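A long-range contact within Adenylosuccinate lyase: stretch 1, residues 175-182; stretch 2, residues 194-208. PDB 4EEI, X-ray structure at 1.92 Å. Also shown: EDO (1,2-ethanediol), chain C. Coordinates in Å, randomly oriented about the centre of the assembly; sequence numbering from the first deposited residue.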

# COMPACT_ATOMS: atom_id res chain seq x y z
N GLY B 175 19.20 -6.01 15.26
CA GLY B 175 18.16 -6.18 14.28
C GLY B 175 18.34 -7.50 13.56
O GLY B 175 17.37 -8.23 13.36
N LEU B 176 19.58 -7.80 13.18
CA LEU B 176 19.86 -9.00 12.39
C LEU B 176 20.30 -10.15 13.28
O LEU B 176 20.97 -9.94 14.29
N THR B 177 19.93 -11.37 12.89
CA THR B 177 20.25 -12.56 13.67
C THR B 177 20.65 -13.68 12.72
O THR B 177 20.51 -13.56 11.51
N VAL B 178 21.11 -14.79 13.30
CA VAL B 178 21.29 -16.02 12.54
C VAL B 178 20.59 -17.16 13.26
O VAL B 178 20.16 -17.02 14.41
N GLN B 179 20.45 -18.30 12.59
CA GLN B 179 19.84 -19.47 13.22
C GLN B 179 20.55 -20.74 12.79
O GLN B 179 20.95 -20.88 11.64
N PHE B 180 20.70 -21.67 13.73
CA PHE B 180 21.11 -23.02 13.39
C PHE B 180 20.28 -23.96 14.26
O PHE B 180 20.79 -24.58 15.18
N SER B 181 18.98 -24.03 13.96
CA SER B 181 18.03 -24.70 14.84
C SER B 181 17.41 -25.96 14.23
O SER B 181 16.64 -26.66 14.87
N GLY B 182 17.73 -26.24 12.97
CA GLY B 182 17.21 -27.45 12.35
C GLY B 182 15.81 -27.27 11.78
O GLY B 182 15.27 -26.16 11.76
N ASP B 194 26.03 -25.54 19.87
CA ASP B 194 26.57 -25.50 18.51
C ASP B 194 26.15 -24.22 17.82
O ASP B 194 26.97 -23.51 17.23
N GLU B 195 24.86 -23.95 17.89
CA GLU B 195 24.29 -22.76 17.27
C GLU B 195 25.01 -21.51 17.74
O GLU B 195 25.40 -20.66 16.95
N LYS B 196 25.21 -21.41 19.05
CA LYS B 196 25.85 -20.24 19.65
C LYS B 196 27.30 -20.06 19.18
O LYS B 196 27.75 -18.94 18.89
N LYS B 197 28.05 -21.16 19.12
CA LYS B 197 29.43 -21.11 18.64
C LYS B 197 29.49 -20.64 17.19
O LYS B 197 30.30 -19.79 16.82
N ALA B 198 28.62 -21.21 16.37
CA ALA B 198 28.57 -20.84 14.96
C ALA B 198 28.20 -19.37 14.79
O ALA B 198 28.76 -18.67 13.95
N ALA B 199 27.22 -18.91 15.57
CA ALA B 199 26.80 -17.51 15.53
C ALA B 199 27.94 -16.58 15.95
O ALA B 199 28.12 -15.50 15.36
N ASP B 200 28.71 -16.99 16.95
CA ASP B 200 29.85 -16.19 17.40
C ASP B 200 30.93 -16.08 16.32
O ASP B 200 31.59 -15.05 16.19
N ILE B 201 31.10 -17.15 15.55
CA ILE B 201 32.03 -17.11 14.42
C ILE B 201 31.55 -16.09 13.38
O ILE B 201 32.35 -15.35 12.79
N LEU B 202 30.25 -16.03 13.16
CA LEU B 202 29.68 -15.11 12.17
C LEU B 202 29.61 -13.68 12.67
O LEU B 202 29.63 -12.73 11.86
N GLY B 203 29.51 -13.50 13.98
CA GLY B 203 29.45 -12.17 14.57
C GLY B 203 28.04 -11.59 14.62
O GLY B 203 27.85 -10.38 14.55
N LEU B 204 27.04 -12.46 14.74
CA LEU B 204 25.64 -12.03 14.88
C LEU B 204 24.97 -12.82 16.01
O LEU B 204 25.36 -13.95 16.30
N PRO B 205 23.96 -12.22 16.65
CA PRO B 205 23.26 -12.91 17.75
C PRO B 205 22.30 -13.98 17.23
O PRO B 205 21.89 -13.94 16.06
N VAL B 206 21.95 -14.92 18.10
CA VAL B 206 21.07 -16.03 17.77
C VAL B 206 19.60 -15.60 17.87
O VAL B 206 19.22 -14.87 18.80
N GLU B 207 18.79 -16.02 16.90
CA GLU B 207 17.36 -15.74 16.93
C GLU B 207 16.73 -16.40 18.16
O GLU B 207 16.95 -17.59 18.40
N GLU B 208 15.96 -15.63 18.93
CA GLU B 208 15.40 -16.13 20.19
C GLU B 208 14.49 -17.33 19.96
O GLU B 208 14.70 -18.39 20.55

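Stretch 1 is an extended segment without regular helix or strand. It lies against the helix 194-202 and the loop that follows it. Val178 and Phe180 have the most surface covered by the opposing stretch, and Thr177 comes next.

Val178 is fixed through its backbone. It forms a single beta bridge with Val206. Val178 N donates to Pro205 O at 3.0 Å, and Glu207 N donates to Val178 O at 3.0 Å. The side chain leaves the backbone sideways, with chi1 in m. Its CG2 packs on the helix, 3.5 Å from Ala199 CB. Its CG1 lies 3.8 Å from Leu204 CD1 and 4.1 Å from Leu202 CD1. Val178 therefore fills a pocket lined by the end of the helix and the start of the loop. Leu202 and Leu204 both point toward stretch 1, each with chi1 m and chi2 t. Between them, Gly203 leaves the helix with positive phi, a conformation that suits glycine.

Phe180 points toward the helix, with chi1 m and chi2 at -89°. Ala198 CB sits over one face of the ring, 3.9 Å from its centroid, in a CH-pi contact. The small alanine side chain also approaches Phe180 CE2, with its CB at 3.6 Å. Leu202 CD1 meets the ring at its edge, 3.8 Å from Phe180 CZ. The same leucine methyl thus touches both Phe180 and Val178, joining their contacts into one apolar patch.

Glu195 holds the backbone beside this ring. Its chi1 and chi2 are both t, and the extended chain brings its carboxylate to stretch 1. Phe180 N donates to Glu195 OE2 at 2.8 Å, with a nearly straight angle of 168°. Glu195 OE1 is hydrogen-bonded elsewhere in the structure.

Thr177 makes the polar side-chain contact at the other end. With chi1 in p, its OG1 donates to Glu207 OE2 at 2.7 Å. Glu207 has chi1 t and chi2 p. Thr177 CA also makes a CA-H...O contact with Pro205 O at 3.2 Å. That carbonyl thus serves both Thr177 and Val178.

Leu176, with chi1 m and chi2 t, adds a looser apolar contact: its CB is 4.3 Å from Leu204 CD1. A 1,2-ethanediol molecule, probably from the crystallisation liquor, binds nearby. Its O1 accepts from Gly175 N at 3.2 Å and donates to Leu176 O at 2.9 Å. The same O1 lies 3.4 Å from Pro205 CG, so the diol touches both stretches.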

# COMPACT_ATOMS: atom_id res chain seq x y z
CB LEU B 176 20.97 -8.70 11.38
CG LEU B 176 20.63 -7.69 10.29
CD1 LEU B 176 21.79 -7.54 9.33
CD2 LEU B 176 19.38 -8.12 9.57
CB THR B 177 19.01 -13.06 14.44
OG1 THR B 177 17.93 -13.25 13.52
CG2 THR B 177 18.59 -12.07 15.54
CB VAL B 178 22.78 -16.34 12.33
CG1 VAL B 178 23.45 -15.24 11.50
CG2 VAL B 178 23.47 -16.47 13.68
CB GLN B 179 18.34 -19.57 12.86
CG GLN B 179 18.08 -19.68 11.34
CD GLN B 179 16.82 -20.47 11.01
OE1 GLN B 179 16.22 -21.10 11.88
NE2 GLN B 179 16.42 -20.45 9.74
CB PHE B 180 22.61 -23.22 13.62
CG PHE B 180 23.49 -22.31 12.81
CD1 PHE B 180 23.91 -22.68 11.54
CD2 PHE B 180 23.90 -21.08 13.32
CE1 PHE B 180 24.73 -21.84 10.79
CE2 PHE B 180 24.72 -20.22 12.57
CZ PHE B 180 25.13 -20.61 11.30
CB SER B 181 16.93 -23.72 15.27
OG SER B 181 16.33 -23.09 14.16
CB ASP B 194 26.05 -26.67 17.67
CG ASP B 194 26.42 -28.01 18.24
OD1 ASP B 194 27.50 -28.13 18.86
OD2 ASP B 194 25.62 -28.96 18.06
CB GLU B 195 22.81 -22.67 17.61
CG GLU B 195 22.14 -21.44 17.05
CD GLU B 195 20.66 -21.42 17.33
OE1 GLU B 195 20.27 -21.68 18.49
OE2 GLU B 195 19.88 -21.13 16.39
CB LYS B 196 25.79 -20.37 21.18
CG LYS B 196 26.20 -19.11 21.94
CD LYS B 196 25.28 -17.96 21.58
CE LYS B 196 25.61 -16.71 22.39
NZ LYS B 196 27.04 -16.31 22.25
CB LYS B 197 30.11 -22.47 18.79
CG LYS B 197 30.38 -22.89 20.23
CD LYS B 197 30.94 -24.31 20.29
CE LYS B 197 31.09 -24.80 21.73
NZ LYS B 197 31.23 -26.28 21.79
CB ALA B 198 27.59 -21.73 14.22
CB ALA B 199 25.57 -17.29 16.40
CB ASP B 200 30.47 -16.79 18.68
CG ASP B 200 29.63 -16.52 19.92
OD1 ASP B 200 28.72 -15.66 19.86
OD2 ASP B 200 29.90 -17.16 20.96
CB ILE B 201 32.21 -18.51 13.79
CG1 ILE B 201 33.08 -19.38 14.71
CG2 ILE B 201 32.87 -18.42 12.43
CD1 ILE B 201 32.99 -20.86 14.41
CB LEU B 202 28.30 -15.59 11.72
CG LEU B 202 28.28 -16.91 10.95
CD1 LEU B 202 26.84 -17.29 10.56
CD2 LEU B 202 29.19 -16.81 9.72
CB LEU B 204 24.87 -12.23 13.57
CG LEU B 204 25.15 -11.24 12.44
CD1 LEU B 204 24.25 -11.51 11.24
CD2 LEU B 204 24.97 -9.81 12.93
CB PRO B 205 22.47 -11.78 18.42
CG PRO B 205 22.23 -10.79 17.33
CD PRO B 205 23.46 -10.85 16.46
CB VAL B 206 21.33 -17.20 18.73
CG1 VAL B 206 20.32 -18.31 18.53
CG2 VAL B 206 22.75 -17.71 18.56
CB GLU B 207 16.71 -16.26 15.64
CG GLU B 207 15.25 -15.92 15.51
CD GLU B 207 15.03 -14.43 15.43
OE1 GLU B 207 14.37 -13.86 16.32
OE2 GLU B 207 15.52 -13.83 14.46
CB GLU B 208 14.63 -15.02 20.90
CG GLU B 208 15.51 -14.08 21.72
CD GLU B 208 16.09 -12.96 20.88
OE1 GLU B 208 15.72 -12.85 19.69
OE2 GLU B 208 16.91 -12.19 21.41
C1 EDO C . 23.05 -7.58 15.41
O1 EDO C . 21.76 -7.72 16.02
C2 EDO C . 24.15 -7.46 16.47
O2 EDO C . 25.44 -7.65 15.88